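Local coordinates for protein aromatic amino acid beta-eliminating lyase/threonine aldolase (Exiguobacterium sibiricum, PDB 3LWS) that belongs to the beta-eliminating lyase family of pyridoxal-phosphate proteins with the aminotransferase-type fold, at residues D63-F68 and I215-A220; L139-P144 and I170-D175; P153-L158 and A191-L196. All blocks are in the same frame, centred on the assembly; numbering follows the deposited sequence.

Contact 1 of 3, residues D63-F68 and I215-A220; sequences DDAVFF and ILAGPA
Strands 64-68 and 215-218 run antiparallel at 161°, joined by the backbone bonds of two hydrogen-bonded pairs, D64 with G218 and V66 with L216. The V66 N to L216 O bond is the shortest at 2.8 Å. At the start of the pairing D63 and D64 both face G218, which makes a classic beta bulge. A65 and A217 form a non-hydrogen-bonded pair; their CB atoms meet at 3.7 Å. A65 CB also touches I215 CG2 at 3.8 Å on the same face. F67 shares this face with I215. The I215 CG1 branch lies beside its own backbone N (chi1 -82°), which carries CD1 across to F67 CA at 3.8 Å. F68 and L216 lie side by side, F68 CE1 3.8 Å from L216 CD2. The polar end lies by A220. D63 OD2 accepts a weak bond of 3.5 Å from A220 N, next to the N-cap residue P219. A water donates to D64 OD2 at 2.7 Å and also to A220 O. R227 of helix 220-232 forms a salt bridge with D64 OD2. The contact therefore closes one edge of the large mixed sheet, where 64-68 is the outermost strand of the chain. Its apolar part is buried, while D64 ties the bulge to the helix that follows strand 214-218.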
loop_
_atom_site.group_PDB
_atom_site.type_symbol
_atom_site.label_atom_id
_atom_site.label_comp_id
_atom_site.label_asym_id
_atom_site.label_seq_id
_atom_site.Cartn_x
_atom_site.Cartn_y
_atom_site.Cartn_z
ATOM N N ASP A 63 3.822 -22.207 -8.368
ATOM C CA ASP A 63 4.520 -21.803 -9.581
ATOM C C ASP A 63 5.075 -20.370 -9.453
ATOM O O ASP A 63 6.116 -20.054 -9.986
ATOM C CB ASP A 63 3.560 -21.790 -10.794
ATOM C CG ASP A 63 3.154 -23.186 -11.301
ATOM O OD1 ASP A 63 3.617 -24.218 -10.771
ATOM O OD2 ASP A 63 2.332 -23.206 -12.261
ATOM N N ASP A 64 4.357 -19.492 -8.764
ATOM C CA ASP A 64 4.739 -18.084 -8.719
ATOM C C ASP A 64 4.098 -17.481 -7.436
ATOM O O ASP A 64 3.261 -18.131 -6.807
ATOM C CB ASP A 64 4.257 -17.425 -10.015
ATOM C CG ASP A 64 4.849 -16.031 -10.263
ATOM O OD1 ASP A 64 5.801 -15.610 -9.590
ATOM O OD2 ASP A 64 4.341 -15.353 -11.188
ATOM N N ALA A 65 4.542 -16.297 -7.022
ATOM C CA ALA A 65 3.945 -15.595 -5.879
ATOM C C ALA A 65 4.030 -14.110 -6.133
ATOM O O ALA A 65 4.947 -13.651 -6.825
ATOM C CB ALA A 65 4.636 -15.979 -4.558
ATOM N N VAL A 66 3.067 -13.353 -5.597
ATOM C CA VAL A 66 2.958 -11.916 -5.870
ATOM C C VAL A 66 2.904 -11.200 -4.515
ATOM O O VAL A 66 2.073 -11.545 -3.640
ATOM C CB VAL A 66 1.687 -11.568 -6.683
ATOM C CG1 VAL A 66 1.651 -10.046 -7.099
ATOM C CG2 VAL A 66 1.558 -12.450 -7.924
ATOM N N PHE A 67 3.791 -10.224 -4.338
ATOM C CA PHE A 67 3.795 -9.450 -3.116
ATOM C C PHE A 67 2.704 -8.386 -3.190
ATOM O O PHE A 67 2.703 -7.579 -4.096
ATOM C CB PHE A 67 5.147 -8.748 -2.875
ATOM C CG PHE A 67 5.266 -8.158 -1.482
ATOM C CD1 PHE A 67 5.704 -8.941 -0.424
ATOM C CD2 PHE A 67 4.923 -6.854 -1.236
ATOM C CE1 PHE A 67 5.780 -8.420 0.874
ATOM C CE2 PHE A 67 5.019 -6.319 0.041
ATOM C CZ PHE A 67 5.457 -7.096 1.090
ATOM N N PHE A 68 1.807 -8.369 -2.209
ATOM C CA PHE A 68 0.767 -7.343 -2.121
ATOM C C PHE A 68 0.950 -6.487 -0.852
ATOM O O PHE A 68 1.449 -6.978 0.153
ATOM C CB PHE A 68 -0.607 -8.005 -2.059
ATOM C CG PHE A 68 -1.183 -8.354 -3.400
ATOM C CD1 PHE A 68 -0.817 -9.526 -4.046
ATOM C CD2 PHE A 68 -2.150 -7.555 -3.979
ATOM C CE1 PHE A 68 -1.402 -9.863 -5.327
ATOM C CE2 PHE A 68 -2.748 -7.905 -5.224
ATOM C CZ PHE A 68 -2.356 -9.052 -5.893
ATOM N N ILE A 215 1.779 -12.088 0.787
ATOM C CA ILE A 215 2.063 -12.843 -0.425
ATOM C C ILE A 215 0.811 -13.625 -0.864
ATOM O O ILE A 215 0.198 -14.269 -0.080
ATOM C CB ILE A 215 3.279 -13.824 -0.242
ATOM C CG1 ILE A 215 4.615 -13.099 -0.403
ATOM C CG2 ILE A 215 3.182 -14.955 -1.220
ATOM C CD1 ILE A 215 5.050 -12.793 -1.840
ATOM N N LEU A 216 0.443 -13.493 -2.136
ATOM C CA LEU A 216 -0.578 -14.297 -2.791
ATOM C C LEU A 216 0.157 -15.223 -3.747
ATOM O O LEU A 216 0.871 -14.739 -4.615
ATOM C CB LEU A 216 -1.503 -13.405 -3.621
ATOM C CG LEU A 216 -2.511 -14.153 -4.504
ATOM C CD1 LEU A 216 -3.443 -15.024 -3.608
ATOM C CD2 LEU A 216 -3.306 -13.118 -5.376
ATOM N N ALA A 217 0.006 -16.525 -3.583
ATOM C CA ALA A 217 0.748 -17.479 -4.407
ATOM C C ALA A 217 -0.206 -18.485 -5.053
ATOM O O ALA A 217 -1.279 -18.807 -4.530
ATOM C CB ALA A 217 1.816 -18.168 -3.586
ATOM N N GLY A 218 0.222 -18.991 -6.196
ATOM C CA GLY A 218 -0.581 -19.927 -6.995
ATOM C C GLY A 218 0.043 -20.228 -8.352
ATOM O O GLY A 218 1.241 -20.027 -8.543
ATOM N N PRO A 219 -0.764 -20.718 -9.311
ATOM C CA PRO A 219 -0.237 -20.971 -10.664
ATOM C C PRO A 219 0.316 -19.697 -11.326
ATOM O O PRO A 219 -0.114 -18.575 -11.002
ATOM C CB PRO A 219 -1.475 -21.471 -11.436
ATOM C CG PRO A 219 -2.464 -21.872 -10.396
ATOM C CD PRO A 219 -2.211 -20.982 -9.229
ATOM N N ALA A 220 1.215 -19.897 -12.282
ATOM C CA ALA A 220 1.800 -18.842 -13.084
ATOM C C ALA A 220 0.799 -17.859 -13.696
ATOM O O ALA A 220 0.946 -16.632 -13.474
ATOM C CB ALA A 220 2.716 -19.461 -14.179
HETATM O O HOH W 1 3.871 -16.158 -13.767
#

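Contact 2 of 3, residues L139-P144 and I170-D175; sequences LLLELP and IRLHLD
L139 and L172 lie side by side on one face of this parallel strand pair, with L139 CD2 3.7 Å from L172 CD1. Farther along, L143 and L174 cross at about a right angle, and their CD1 atoms meet at 3.5 Å. Helix 155-167 packs on this leucine face. On the other face L140 runs alongside H173. L140 CD1 lies 3.6 Å from H173 CD2, at the edge of the imidazole, and L140 CD2 touches D175 CB. Backbone bonds link the strands in between, from L139 N to R171 O through to L143 N with D175 O. The polar edge is E142 beside D175, where E142 CG packs against D175 CG at 3.9 Å. Their carboxylates are 41° apart in plane, with OE1 of E142 4.3 Å from OD2 of D175. One water donates to both, at 2.9 Å to E142 OE1 and 2.8 Å to D175 OD2. E142 OE2 also accepts from R146 N. D175 OD2 bonds to Q75 and to N1 of the modified lysine at position 206, and Q75 also holds H173. The beta-alpha-beta unit thus sets an acidic pair at its strand ends, and D175 meets the cofactor ring nitrogen, as in other fold-type I pyridoxal-phosphate enzymes.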
loop_
_atom_site.group_PDB
_atom_site.type_symbol
_atom_site.label_atom_id
_atom_site.label_comp_id
_atom_site.label_asym_id
_atom_site.label_seq_id
_atom_site.Cartn_x
_atom_site.Cartn_y
_atom_site.Cartn_z
ATOM N N LEU A 139 -14.200 -21.880 -2.857
ATOM C CA LEU A 139 -14.328 -22.035 -1.398
ATOM C C LEU A 139 -13.028 -21.460 -0.783
ATOM O O LEU A 139 -11.930 -21.813 -1.228
ATOM C CB LEU A 139 -14.492 -23.485 -1.006
ATOM C CG LEU A 139 -14.471 -23.890 0.477
ATOM C CD1 LEU A 139 -15.601 -23.216 1.249
ATOM C CD2 LEU A 139 -14.562 -25.378 0.604
ATOM N N LEU A 140 -13.168 -20.545 0.183
ATOM C CA LEU A 140 -12.075 -19.974 0.966
ATOM C C LEU A 140 -12.099 -20.635 2.354
ATOM O O LEU A 140 -13.133 -20.655 3.019
ATOM C CB LEU A 140 -12.205 -18.420 1.088
ATOM C CG LEU A 140 -11.182 -17.654 1.959
ATOM C CD1 LEU A 140 -10.929 -16.225 1.477
ATOM C CD2 LEU A 140 -11.547 -17.610 3.497
ATOM N N LEU A 141 -10.975 -21.226 2.750
ATOM C CA LEU A 141 -10.770 -21.679 4.107
ATOM C C LEU A 141 -9.735 -20.771 4.752
ATOM O O LEU A 141 -8.826 -20.312 4.080
ATOM C CB LEU A 141 -10.256 -23.097 4.136
ATOM C CG LEU A 141 -11.194 -24.165 3.590
ATOM C CD1 LEU A 141 -10.460 -25.489 3.518
ATOM C CD2 LEU A 141 -12.450 -24.236 4.464
ATOM N N GLU A 142 -9.895 -20.540 6.055
ATOM C CA GLU A 142 -8.964 -19.778 6.903
ATOM C C GLU A 142 -8.405 -20.685 8.013
ATOM O O GLU A 142 -9.153 -21.181 8.858
ATOM C CB GLU A 142 -9.726 -18.608 7.534
ATOM C CG GLU A 142 -8.921 -17.639 8.351
ATOM C CD GLU A 142 -9.799 -16.725 9.227
ATOM O OE1 GLU A 142 -10.811 -16.178 8.715
ATOM O OE2 GLU A 142 -9.431 -16.516 10.420
ATOM N N LEU A 143 -7.108 -20.933 7.996
ATOM C CA LEU A 143 -6.488 -21.843 8.945
ATOM C C LEU A 143 -5.589 -21.087 9.938
ATOM O O LEU A 143 -4.535 -20.539 9.528
ATOM C CB LEU A 143 -5.676 -22.911 8.186
ATOM C CG LEU A 143 -6.438 -23.795 7.201
ATOM C CD1 LEU A 143 -5.447 -24.572 6.361
ATOM C CD2 LEU A 143 -7.386 -24.723 7.924
ATOM N N PRO A 144 -5.983 -21.039 11.233
ATOM C CA PRO A 144 -7.222 -21.529 11.843
ATOM C C PRO A 144 -8.311 -20.457 11.750
ATOM O O PRO A 144 -8.033 -19.340 11.246
ATOM C CB PRO A 144 -6.826 -21.680 13.314
ATOM C CG PRO A 144 -5.923 -20.523 13.538
ATOM C CD PRO A 144 -5.182 -20.291 12.224
ATOM N N ILE A 170 -14.333 -26.665 -8.142
ATOM C CA ILE A 170 -14.328 -25.506 -7.250
ATOM C C ILE A 170 -12.887 -25.150 -6.887
ATOM O O ILE A 170 -12.152 -25.997 -6.429
ATOM C CB ILE A 170 -15.116 -25.843 -5.939
ATOM C CG1 ILE A 170 -16.610 -26.046 -6.269
ATOM C CG2 ILE A 170 -14.884 -24.763 -4.888
ATOM C CD1 ILE A 170 -17.331 -26.920 -5.357
ATOM N N ARG A 171 -12.490 -23.897 -7.041
ATOM C CA ARG A 171 -11.135 -23.482 -6.669
ATOM C C ARG A 171 -11.046 -23.369 -5.152
ATOM O O ARG A 171 -12.000 -22.934 -4.518
ATOM C CB ARG A 171 -10.769 -22.152 -7.330
ATOM C CG ARG A 171 -10.735 -22.229 -8.874
ATOM C CD ARG A 171 -9.550 -23.041 -9.436
ATOM N NE ARG A 171 -9.644 -23.061 -10.898
ATOM C CZ ARG A 171 -10.442 -23.856 -11.622
ATOM N NH1 ARG A 171 -11.223 -24.789 -11.070
ATOM N NH2 ARG A 171 -10.468 -23.703 -12.937
ATOM N N LEU A 172 -9.936 -23.806 -4.565
ATOM C CA LEU A 172 -9.775 -23.757 -3.113
ATOM C C LEU A 172 -8.708 -22.755 -2.739
ATOM O O LEU A 172 -7.525 -22.879 -3.119
ATOM C CB LEU A 172 -9.488 -25.136 -2.551
ATOM C CG LEU A 172 -9.700 -25.349 -1.071
ATOM C CD1 LEU A 172 -11.119 -25.095 -0.682
ATOM C CD2 LEU A 172 -9.276 -26.787 -0.737
ATOM N N HIS A 173 -9.137 -21.730 -2.010
ATOM C CA HIS A 173 -8.242 -20.662 -1.613
ATOM C C HIS A 173 -7.957 -20.699 -0.121
ATOM O O HIS A 173 -8.875 -20.871 0.683
ATOM C CB HIS A 173 -8.805 -19.302 -1.982
ATOM C CG HIS A 173 -7.957 -18.166 -1.486
ATOM N ND1 HIS A 173 -6.789 -17.786 -2.117
ATOM C CD2 HIS A 173 -8.041 -17.418 -0.360
ATOM C CE1 HIS A 173 -6.235 -16.796 -1.433
ATOM N NE2 HIS A 173 -6.971 -16.560 -0.356
ATOM N N LEU A 174 -6.681 -20.525 0.251
ATOM C CA LEU A 174 -6.289 -20.505 1.679
ATOM C C LEU A 174 -6.020 -19.070 2.156
ATOM O O LEU A 174 -5.212 -18.335 1.582
ATOM C CB LEU A 174 -5.071 -21.401 1.953
ATOM C CG LEU A 174 -4.411 -21.324 3.343
ATOM C CD1 LEU A 174 -5.396 -21.614 4.474
ATOM C CD2 LEU A 174 -3.184 -22.284 3.442
ATOM N N ASP A 175 -6.790 -18.678 3.159
ATOM C CA ASP A 175 -6.486 -17.551 4.016
ATOM C C ASP A 175 -5.526 -18.100 5.077
ATOM O O ASP A 175 -5.919 -18.637 6.123
ATOM C CB ASP A 175 -7.752 -16.934 4.621
ATOM C CG ASP A 175 -7.484 -15.663 5.365
ATOM O OD1 ASP A 175 -6.352 -15.502 5.876
ATOM O OD2 ASP A 175 -8.408 -14.805 5.423
HETATM O O HOH W 2 -11.053 -14.856 6.186
HETATM O O HOH W 3 -5.052 -18.012 8.682
#

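Contact 3 of 3, residues P153-L158 and A191-L196; sequences PAFSEL and AEIAGL
F155 and I193 make the tight part of this contact, with the I193 CD1 methyl at the edge of the phenyl ring, 3.6 Å from F155 CD1. The two side chains slide past each other in opposite directions. F155 CG is anti to the backbone N (chi1 179°), and this carries the ring across from helix 155-167 to I193 and L196. I193 is buried and also packs on L179, L183 and Y186 of helix 179-186. L196 CD1 touches both F155 and L158, the L196 side chain crossing F155 obliquely: the methyl lies 3.9 Å from F155 CE1 and 3.8 Å from L158 CB. L158 is buried too and rests on Y186 and L143. The outer side is looser. E192 is exposed and meets F155 through its backbone: its carbonyl O lies in the plane of the ring at the edge, 3.9 Å from F155 CE1. K188 makes a cation-pi contact with the same ring, and F155 is partly exposed. The contact buries 229 Å² and joins the first turn of helix 155-167 to segment 191-196. The side chains meet through hydrocarbon groups, with L158 and I193 buried on the inner side and F155 nearer the surface.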
loop_
_atom_site.group_PDB
_atom_site.type_symbol
_atom_site.label_atom_id
_atom_site.label_comp_id
_atom_site.label_asym_id
_atom_site.label_seq_id
_atom_site.Cartn_x
_atom_site.Cartn_y
_atom_site.Cartn_z
ATOM N N PRO A 153 -9.513 -27.679 11.117
ATOM C CA PRO A 153 -9.810 -29.089 10.918
ATOM C C PRO A 153 -8.505 -29.914 10.915
ATOM O O PRO A 153 -7.432 -29.343 10.790
ATOM C CB PRO A 153 -10.540 -29.117 9.577
ATOM C CG PRO A 153 -10.321 -27.799 8.940
ATOM C CD PRO A 153 -9.816 -26.845 9.946
ATOM N N ALA A 154 -8.625 -31.226 11.111
ATOM C CA ALA A 154 -7.492 -32.153 11.041
ATOM C C ALA A 154 -6.908 -32.131 9.631
ATOM O O ALA A 154 -7.617 -31.821 8.670
ATOM C CB ALA A 154 -7.933 -33.568 11.398
ATOM N N PHE A 155 -5.624 -32.441 9.495
ATOM C CA PHE A 155 -4.991 -32.452 8.166
ATOM C C PHE A 155 -5.726 -33.366 7.164
ATOM O O PHE A 155 -5.847 -33.034 5.998
ATOM C CB PHE A 155 -3.524 -32.854 8.246
ATOM C CG PHE A 155 -2.838 -32.910 6.898
ATOM C CD1 PHE A 155 -2.381 -31.742 6.287
ATOM C CD2 PHE A 155 -2.691 -34.112 6.222
ATOM C CE1 PHE A 155 -1.751 -31.766 5.021
ATOM C CE2 PHE A 155 -2.049 -34.142 4.949
ATOM C CZ PHE A 155 -1.605 -32.959 4.358
ATOM N N SER A 156 -6.198 -34.517 7.624
ATOM C CA SER A 156 -6.897 -35.465 6.734
ATOM C C SER A 156 -8.229 -34.882 6.256
ATOM O O SER A 156 -8.645 -35.146 5.133
ATOM C CB SER A 156 -7.139 -36.809 7.413
ATOM O OG SER A 156 -8.271 -36.758 8.264
ATOM N N GLU A 157 -8.889 -34.093 7.122
ATOM C CA GLU A 157 -10.107 -33.386 6.698
ATOM C C GLU A 157 -9.791 -32.410 5.563
ATOM O O GLU A 157 -10.521 -32.357 4.600
ATOM C CB GLU A 157 -10.833 -32.650 7.817
ATOM C CG GLU A 157 -12.168 -32.131 7.262
ATOM C CD GLU A 157 -13.036 -31.446 8.248
ATOM O OE1 GLU A 157 -12.779 -31.553 9.462
ATOM O OE2 GLU A 157 -13.984 -30.782 7.778
ATOM N N LEU A 158 -8.682 -31.691 5.651
ATOM C CA LEU A 158 -8.282 -30.784 4.590
ATOM C C LEU A 158 -7.989 -31.554 3.312
ATOM O O LEU A 158 -8.286 -31.064 2.244
ATOM C CB LEU A 158 -7.077 -29.943 4.980
ATOM C CG LEU A 158 -7.191 -29.057 6.215
ATOM C CD1 LEU A 158 -5.860 -28.397 6.447
ATOM C CD2 LEU A 158 -8.267 -28.018 6.099
ATOM N N ALA A 191 4.631 -25.866 2.485
ATOM C CA ALA A 191 4.299 -26.388 1.170
ATOM C C ALA A 191 3.309 -27.546 1.271
ATOM O O ALA A 191 2.397 -27.633 0.445
ATOM C CB ALA A 191 5.547 -26.782 0.393
ATOM N N GLU A 192 3.445 -28.424 2.277
ATOM C CA GLU A 192 2.497 -29.547 2.394
ATOM C C GLU A 192 1.042 -29.076 2.679
ATOM O O GLU A 192 0.062 -29.707 2.242
ATOM C CB GLU A 192 2.947 -30.545 3.475
ATOM C CG GLU A 192 4.202 -31.345 3.089
ATOM C CD GLU A 192 4.810 -32.156 4.246
ATOM O OE1 GLU A 192 4.651 -31.772 5.436
ATOM O OE2 GLU A 192 5.469 -33.177 3.947
ATOM N N ILE A 193 0.904 -27.996 3.439
ATOM C CA ILE A 193 -0.417 -27.459 3.714
ATOM C C ILE A 193 -0.874 -26.751 2.449
ATOM O O ILE A 193 -1.924 -27.106 1.897
ATOM C CB ILE A 193 -0.444 -26.544 4.953
ATOM C CG1 ILE A 193 -0.015 -27.321 6.225
ATOM C CG2 ILE A 193 -1.869 -25.954 5.156
ATOM C CD1 ILE A 193 -1.027 -28.414 6.702
ATOM N N ALA A 194 -0.066 -25.799 1.972
ATOM C CA ALA A 194 -0.357 -25.014 0.760
ATOM C C ALA A 194 -0.640 -25.838 -0.496
ATOM O O ALA A 194 -1.400 -25.383 -1.362
ATOM C CB ALA A 194 0.733 -24.058 0.475
ATOM N N GLY A 195 -0.033 -27.023 -0.590
ATOM C CA GLY A 195 -0.213 -27.935 -1.728
ATOM C C GLY A 195 -1.627 -28.445 -1.965
ATOM O O GLY A 195 -1.946 -28.865 -3.069
ATOM N N LEU A 196 -2.476 -28.387 -0.939
ATOM C CA LEU A 196 -3.873 -28.799 -1.035
ATOM C C LEU A 196 -4.824 -27.763 -1.668
ATOM O O LEU A 196 -5.997 -28.056 -1.916
ATOM C CB LEU A 196 -4.374 -29.174 0.357
ATOM C CG LEU A 196 -3.666 -30.296 1.126
ATOM C CD1 LEU A 196 -4.444 -30.646 2.395
ATOM C CD2 LEU A 196 -3.442 -31.529 0.306
#

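How the contacts relate
All three contacts lie within the part of the chain that belongs to the beta-eliminating lyase family. Contacts 1 and 2 belong to the same seven-stranded mixed sheet, with centres about 15 Å apart. Strand 199-203 runs between strands 214-218 and 171-176, yet the contacts meet where L216 CD1 comes within 4.0 Å of H173 CE1. The centre of contact 3 is about 11 Å from that of contact 2, and L143 packs on P153 and I193. The nearest atoms of contacts 1 and 3 are about 7 Å apart. Along the chain contacts 2 and 3 alternate their segments, and both are nested inside the long loop closed by contact 1. Contact 3 thus sits on the helix, 155-167, that links the two strands of contact 2.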